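Local structure of succinylglutamate desuccinylase/aspartoacylase (Ruegeria sp. TM1040, 3NA6) at the interface of chains A and B and the interface of chains A and C. The protein hydrolyses N-succinylglutamate to succinate and glutamate, as a member of the succinylglutamate desuccinylase/aspartoacylase family of metal-dependent hydrolases. Residues are numbered along the deposited sequence; one frame, centred on the assembly and turned at random. Chains: chain A/B/C, Succinylglutamate desuccinylase/aspartoacylase.

Contact 1: the interface of chains A and B. Residues chain A 291-292; chain B 22, 40.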
ATOM      1  N   ASP A 291     -24.001  -8.895  -1.013  1.00 24.15           N
ATOM      2  CA  ASP A 291     -23.857  -9.134   0.418  1.00 25.62           C
ATOM      3  C   ASP A 291     -25.027  -9.791   1.171  1.00 25.50           C
ATOM      4  O   ASP A 291     -24.994  -9.889   2.387  1.00 27.01           O
ATOM      5  CB  ASP A 291     -23.444  -7.852   1.107  1.00 26.92           C
ATOM      6  CG  ASP A 291     -24.461  -6.743   0.977  1.00 28.63           C
ATOM      7  OD1 ASP A 291     -25.634  -6.977   0.666  1.00 27.68           O
ATOM      8  OD2 ASP A 291     -24.066  -5.602   1.244  1.00 38.37           O
ATOM      9  N   ARG A 292     -26.032 -10.244   0.450  1.00 24.22           N
ATOM     10  CA  ARG A 292     -27.077 -11.058   1.044  1.00 24.49           C
ATOM     11  C   ARG A 292     -27.754 -11.944  -0.010  1.00 23.02           C
ATOM     12  O   ARG A 292     -27.554 -11.781  -1.221  1.00 24.99           O
ATOM     13  CB  ARG A 292     -28.121 -10.176   1.758  1.00 27.75           C
ATOM     14  CG  ARG A 292     -28.887  -9.185   0.877  1.00 30.53           C
ATOM     15  CD  ARG A 292     -29.340  -7.936   1.707  1.00 33.26           C
ATOM     16  NE  ARG A 292     -28.187  -7.133   2.132  1.00 35.75           N
ATOM     17  CZ  ARG A 292     -27.814  -6.872   3.396  1.00 34.17           C
ATOM     18  NH1 ARG A 292     -28.513  -7.293   4.444  1.00 31.94           N
ATOM     19  NH2 ARG A 292     -26.713  -6.154   3.614  1.00 40.76           N
TER
ATOM     20  N   PHE B  22     -27.608 -15.025   7.596  1.00 19.96           N
ATOM     21  CA  PHE B  22     -26.154 -14.979   7.623  1.00 20.85           C
ATOM     22  C   PHE B  22     -25.559 -15.963   8.601  1.00 21.96           C
ATOM     23  O   PHE B  22     -26.163 -16.284   9.597  1.00 21.57           O
ATOM     24  CB  PHE B  22     -25.654 -13.576   7.988  1.00 19.06           C
ATOM     25  CG  PHE B  22     -26.310 -12.489   7.182  1.00 21.52           C
ATOM     26  CD1 PHE B  22     -25.832 -12.158   5.917  1.00 26.10           C
ATOM     27  CD2 PHE B  22     -27.459 -11.868   7.646  1.00 27.28           C
ATOM     28  CE1 PHE B  22     -26.478 -11.210   5.145  1.00 23.15           C
ATOM     29  CE2 PHE B  22     -28.105 -10.923   6.865  1.00 26.66           C
ATOM     30  CZ  PHE B  22     -27.597 -10.599   5.622  1.00 22.59           C
ATOM     31  N   PRO B  40     -23.555 -14.719   3.647  1.00 20.87           N
ATOM     32  CA  PRO B  40     -24.960 -14.949   3.285  1.00 19.44           C
ATOM     33  C   PRO B  40     -25.277 -16.416   3.178  1.00 20.51           C
ATOM     34  O   PRO B  40     -24.447 -17.197   2.723  1.00 19.33           O
ATOM     35  CB  PRO B  40     -25.087 -14.272   1.925  1.00 20.13           C
ATOM     36  CG  PRO B  40     -24.091 -13.155   2.027  1.00 19.52           C
ATOM     37  CD  PRO B  40     -22.909 -13.866   2.644  1.00 20.45           C
TER
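The phenyl ring of B:Phe22 meets chain A along its outer rim: the backbone carbonyl oxygen O of A:Asp291 lies in the ring plane, 3.4 Å from CE1, so it faces an edge and not the pi cloud. Beside it, the side chain of A:Arg292 crosses the same rim obliquely. Its CB is 3.9 Å from CE1 of B:Phe22, and its terminal NH1 comes to 3.6 Å from CZ of that ring. Guanidinium and ring planes are 73° apart, too steep for parallel stacking. B:Pro40, on strand 36-46, closes the patch with the CG corner of its pyrrolidine, 3.4 Å from O of A:Asp291; the same CG is 3.8 Å from CA of A:Arg292. One carbonyl oxygen is thus flanked by an aromatic edge and a proline ring, while the arginine is touched at its base and at its end. The patch belongs to a two-fold symmetric interface between identical chains; the structure alone does not show whether they pair in solution. Setting CG of A:Arg292 between the backbone N and the carbonyl carbon (chi1 62°), followed by a bend at chi3, folds the guanidinium back over its neighbour. There a salt bridge within chain A would limit how far it can turn, and a second link from NH2 is weak. In the stronger link, NE of A:Arg292 donates to the carboxylate oxygen OD1 of A:Asp291 at 2.9 Å, approaching from 43° above the carboxylate plane.

Contact 2: the interface of chains A and C. Residues chain A 36, 38; chain C 262-263, 319-320.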
ATOM      1  N   SER A  36      15.651   6.097 -16.472  1.00 22.09           N
ATOM      2  CA  SER A  36      14.937   6.299 -17.730  1.00 22.75           C
ATOM      3  C   SER A  36      13.783   5.304 -17.888  1.00 24.52           C
ATOM      4  O   SER A  36      13.767   4.222 -17.290  1.00 29.81           O
ATOM      5  CB  SER A  36      15.875   6.111 -18.944  1.00 23.08           C
ATOM      6  OG  SER A  36      17.179   6.594 -18.683  1.00 28.20           O
HETATM    7  N   MSE A  38      12.664   3.140 -20.890  1.00 22.87           N
HETATM    8  CA  MSE A  38      13.215   2.674 -22.150  1.00 22.85           C
HETATM    9  C   MSE A  38      12.099   2.078 -23.026  1.00 21.21           C
HETATM   10  O   MSE A  38      11.798   0.898 -22.942  1.00 19.84           O
HETATM   11  CB  MSE A  38      14.312   1.630 -21.870  1.00 21.91           C
HETATM   12  CG  MSE A  38      15.433   2.161 -20.993  1.00 22.95           C
HETATM   13 SE   MSE A  38      16.588   3.409 -21.976  0.75 27.01          SE
HETATM   14  CE  MSE A  38      17.804   2.067 -22.717  1.00 27.75           C
TER
ATOM     15  N   SER C 262      22.139   1.240 -18.538  1.00 32.05           N
ATOM     16  CA  SER C 262      21.779  -0.153 -18.660  1.00 29.45           C
ATOM     17  C   SER C 262      20.555  -0.297 -19.541  1.00 30.06           C
ATOM     18  O   SER C 262      19.609   0.476 -19.417  1.00 27.51           O
ATOM     19  CB  SER C 262      21.463  -0.785 -17.326  1.00 27.86           C
ATOM     20  OG  SER C 262      21.252  -2.168 -17.525  1.00 27.42           O
ATOM     21  N   GLU C 263      20.574  -1.323 -20.389  1.00 30.06           N
ATOM     22  CA  GLU C 263      19.406  -1.700 -21.187  1.00 29.76           C
ATOM     23  C   GLU C 263      18.748  -2.973 -20.628  1.00 30.24           C
ATOM     24  O   GLU C 263      17.921  -3.591 -21.314  1.00 29.35           O
ATOM     25  CB  GLU C 263      19.804  -1.871 -22.658  1.00 30.46           C
ATOM     26  CG  GLU C 263      20.231  -0.557 -23.322  1.00 30.69           C
ATOM     27  CD  GLU C 263      20.462  -0.655 -24.846  1.00 33.86           C
ATOM     28  OE1 GLU C 263      20.855  -1.729 -25.333  1.00 34.35           O
ATOM     29  OE2 GLU C 263      20.261   0.364 -25.554  1.00 30.58           O
ATOM     30  N   SER C 319      16.678  -1.437 -16.159  1.00 26.16           N
ATOM     31  CA  SER C 319      16.725  -0.874 -17.477  1.00 26.95           C
ATOM     32  C   SER C 319      16.580   0.657 -17.421  1.00 25.06           C
ATOM     33  O   SER C 319      15.704   1.213 -16.738  1.00 22.31           O
ATOM     34  CB  SER C 319      15.639  -1.504 -18.341  1.00 30.59           C
ATOM     35  OG  SER C 319      15.872  -1.164 -19.677  1.00 47.29           O
ATOM     36  N   GLY C 320      17.506   1.335 -18.093  1.00 24.79           N
ATOM     37  CA  GLY C 320      17.533   2.779 -18.149  1.00 23.53           C
ATOM     38  C   GLY C 320      18.347   3.445 -17.043  1.00 23.35           C
ATOM     39  O   GLY C 320      18.461   4.667 -17.045  1.00 23.50           O
TER
HETATM   40  O   HOH W   1      15.722   3.522 -15.022  1.00 17.48           O
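Chains A and C meet here in a contact between copies of one protein that departs from an exact two-fold; within the deposited six-chain assembly it links the start of strand 36-46 of chain A, with A:Ser36 and A:Met38, to two loops of chain C, although the structure alone does not prove that this pairing exists in solution. The hydroxyl OG of A:Ser36 donates to the backbone carbonyl O of C:Gly320 at 2.8 Å. It arrives in the carbonyl plane on a lone pair, with a C=O...donor angle of 129°, which supports a well-directed bond. Next to it, water 1 is shared by the backbone N and O of A:Ser36 and by O of C:Ser319, 2.9 Å from the water, so backbone groups of both chains are bridged. The apolar part belongs to A:Met38, modelled as selenomethionine. Its CG packs 3.6 Å from CA of C:Gly320 and equally near the hydroxyl OG of C:Ser319. Bends at chi2 (-73°) and chi3 carry the selenium past the glycine and bring the terminal methyl CE to 3.6 Å from CG of C:Glu263; the two side chains cross at about a right angle. The glycine presents its bare CA to both A:Met38 and CB of A:Ser36, 3.8 Å away. By joining a directed bond, a water bridge and a bent apolar arm, the site probably fixes the start of strand 36-46 of one subunit against two loops of its neighbour.

Contact 3: the interface of chains A and B. Residues chain A 288, 294-295; chain B 70-71, 74.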
ATOM      1  N   TRP A 288     -27.009  -8.767  -8.986  1.00 20.60           N
ATOM      2  CA  TRP A 288     -27.410  -9.481  -7.760  1.00 19.41           C
ATOM      3  C   TRP A 288     -26.661  -8.852  -6.584  1.00 19.83           C
ATOM      4  O   TRP A 288     -25.555  -8.352  -6.737  1.00 23.67           O
ATOM      5  CB  TRP A 288     -27.076 -10.969  -7.840  1.00 20.88           C
ATOM      6  CG  TRP A 288     -27.819 -11.726  -8.881  1.00 22.92           C
ATOM      7  CD1 TRP A 288     -27.458 -11.911 -10.195  1.00 27.41           C
ATOM      8  CD2 TRP A 288     -29.076 -12.378  -8.717  1.00 19.85           C
ATOM      9  NE1 TRP A 288     -28.419 -12.667 -10.843  1.00 22.45           N
ATOM     10  CE2 TRP A 288     -29.435 -12.937  -9.969  1.00 22.24           C
ATOM     11  CE3 TRP A 288     -29.940 -12.550  -7.629  1.00 21.40           C
ATOM     12  CZ2 TRP A 288     -30.618 -13.669 -10.154  1.00 27.46           C
ATOM     13  CZ3 TRP A 288     -31.122 -13.236  -7.826  1.00 23.48           C
ATOM     14  CH2 TRP A 288     -31.440 -13.801  -9.074  1.00 23.40           C
ATOM     15  N   GLY A 294     -31.588 -13.811  -1.228  1.00 23.47           N
ATOM     16  CA  GLY A 294     -33.048 -13.732  -1.170  1.00 25.91           C
ATOM     17  C   GLY A 294     -33.620 -12.474  -1.784  1.00 28.18           C
ATOM     18  O   GLY A 294     -34.830 -12.337  -1.867  1.00 31.27           O
ATOM     19  N   GLU A 295     -32.767 -11.559  -2.235  1.00 28.35           N
ATOM     20  CA  GLU A 295     -33.229 -10.272  -2.735  1.00 31.49           C
ATOM     21  C   GLU A 295     -33.451 -10.343  -4.250  1.00 31.12           C
ATOM     22  O   GLU A 295     -32.652 -10.926  -4.964  1.00 31.65           O
ATOM     23  CB  GLU A 295     -32.173  -9.216  -2.395  1.00 32.23           C
ATOM     24  CG  GLU A 295     -32.640  -7.781  -2.345  1.00 43.22           C
ATOM     25  CD  GLU A 295     -31.558  -6.830  -1.789  1.00 46.48           C
ATOM     26  OE1 GLU A 295     -30.729  -6.308  -2.571  1.00 39.93           O
ATOM     27  OE2 GLU A 295     -31.551  -6.602  -0.568  1.00 50.59           O
TER
ATOM     28  N   GLN B  70     -27.305 -17.640  -6.359  1.00 21.45           N
ATOM     29  CA  GLN B  70     -28.131 -16.501  -5.969  1.00 22.01           C
ATOM     30  C   GLN B  70     -29.524 -16.662  -6.581  1.00 23.53           C
ATOM     31  O   GLN B  70     -30.516 -16.424  -5.906  1.00 23.94           O
ATOM     32  CB  GLN B  70     -27.552 -15.147  -6.381  1.00 22.22           C
ATOM     33  CG  GLN B  70     -26.456 -14.626  -5.493  1.00 20.45           C
ATOM     34  CD  GLN B  70     -26.997 -14.094  -4.141  1.00 28.04           C
ATOM     35  OE1 GLN B  70     -27.770 -14.762  -3.442  1.00 41.28           O
ATOM     36  NE2 GLN B  70     -26.573 -12.920  -3.777  1.00 33.76           N
ATOM     37  N   GLU B  71     -29.598 -17.079  -7.844  1.00 22.87           N
ATOM     38  CA  GLU B  71     -30.912 -17.246  -8.489  1.00 23.36           C
ATOM     39  C   GLU B  71     -31.704 -18.366  -7.809  1.00 22.97           C
ATOM     40  O   GLU B  71     -32.882 -18.217  -7.512  1.00 24.18           O
ATOM     41  CB  GLU B  71     -30.762 -17.543  -9.964  1.00 23.89           C
ATOM     42  CG  GLU B  71     -32.082 -17.583 -10.697  1.00 23.23           C
ATOM     43  CD  GLU B  71     -31.937 -18.040 -12.115  1.00 33.31           C
ATOM     44  OE1 GLU B  71     -31.557 -17.227 -12.983  1.00 36.42           O
ATOM     45  OE2 GLU B  71     -32.215 -19.215 -12.365  1.00 46.20           O
ATOM     46  N   ALA B  74     -33.135 -17.154  -4.512  1.00 24.24           N
ATOM     47  CA  ALA B  74     -34.131 -16.088  -4.650  1.00 26.79           C
ATOM     48  C   ALA B  74     -35.410 -16.552  -5.326  1.00 27.81           C
ATOM     49  O   ALA B  74     -36.408 -15.887  -5.221  1.00 29.33           O
ATOM     50  CB  ALA B  74     -33.535 -14.921  -5.445  1.00 23.48           C
TER
HETATM   51  O   HOH W   2     -30.225 -14.868  -3.696  1.00 22.78           O
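A:Trp288, at the end of strand 283-288, lays the six-membered part of its indole against helix 64-75 of chain B. CB of B:Gln70 sits over one face, 3.6 Å above the plane and displaced toward the rim, with the backbone N of B:Glu71 above that same face. The far corner CH2 presses to 3.5 Å from CA of B:Glu71, and CZ3 lies 3.8 Å from the methyl CB of B:Ala74. With CG anti to the carbonyl carbon (chi1 -65°), the indole reaches the helix turn formed by these residues. The A:Trp288 and B:Gln70 side chains run past each other in opposite directions, with ring and amide planes 33° apart, and the bend at chi2 turns that amide toward the polar rim. There water 2 is held by the backbone N of A:Gly294 at 3.0 Å, nearly straight (174° at H), by the backbone O of B:Gln70 at 2.7 Å and by its side-chain OE1. Replacing A:Trp288 with an alanine here would probably strip CB of B:Gln70, CA of B:Glu71 and the methyl of B:Ala74 of their apolar cover. In this two-fold symmetric interface the site appears to dock one subunit's aromatic side chain on its partner's helix, with water sealing the margin.

Contact 1 and contact 3 belong to one two-fold symmetric interface, their C-alpha centres about 10 Å apart, and in chain A both draw on the loop following strand 283-288. The strand end and that loop therefore reach from strands 17-26 and 36-46 of chain B to helix 64-75. Contact 2 lies about 50 Å from contact 1 and about 53 Å from contact 3, in a different interface. Strand 36-46 nevertheless serves both: A:Met38 faces chain C, whereas B:Pro40 faces chain A. Because a residue acts alike in every copy, each subunit could engage two kinds of neighbour, consistent with extending a pair into the six-chain assembly deposited.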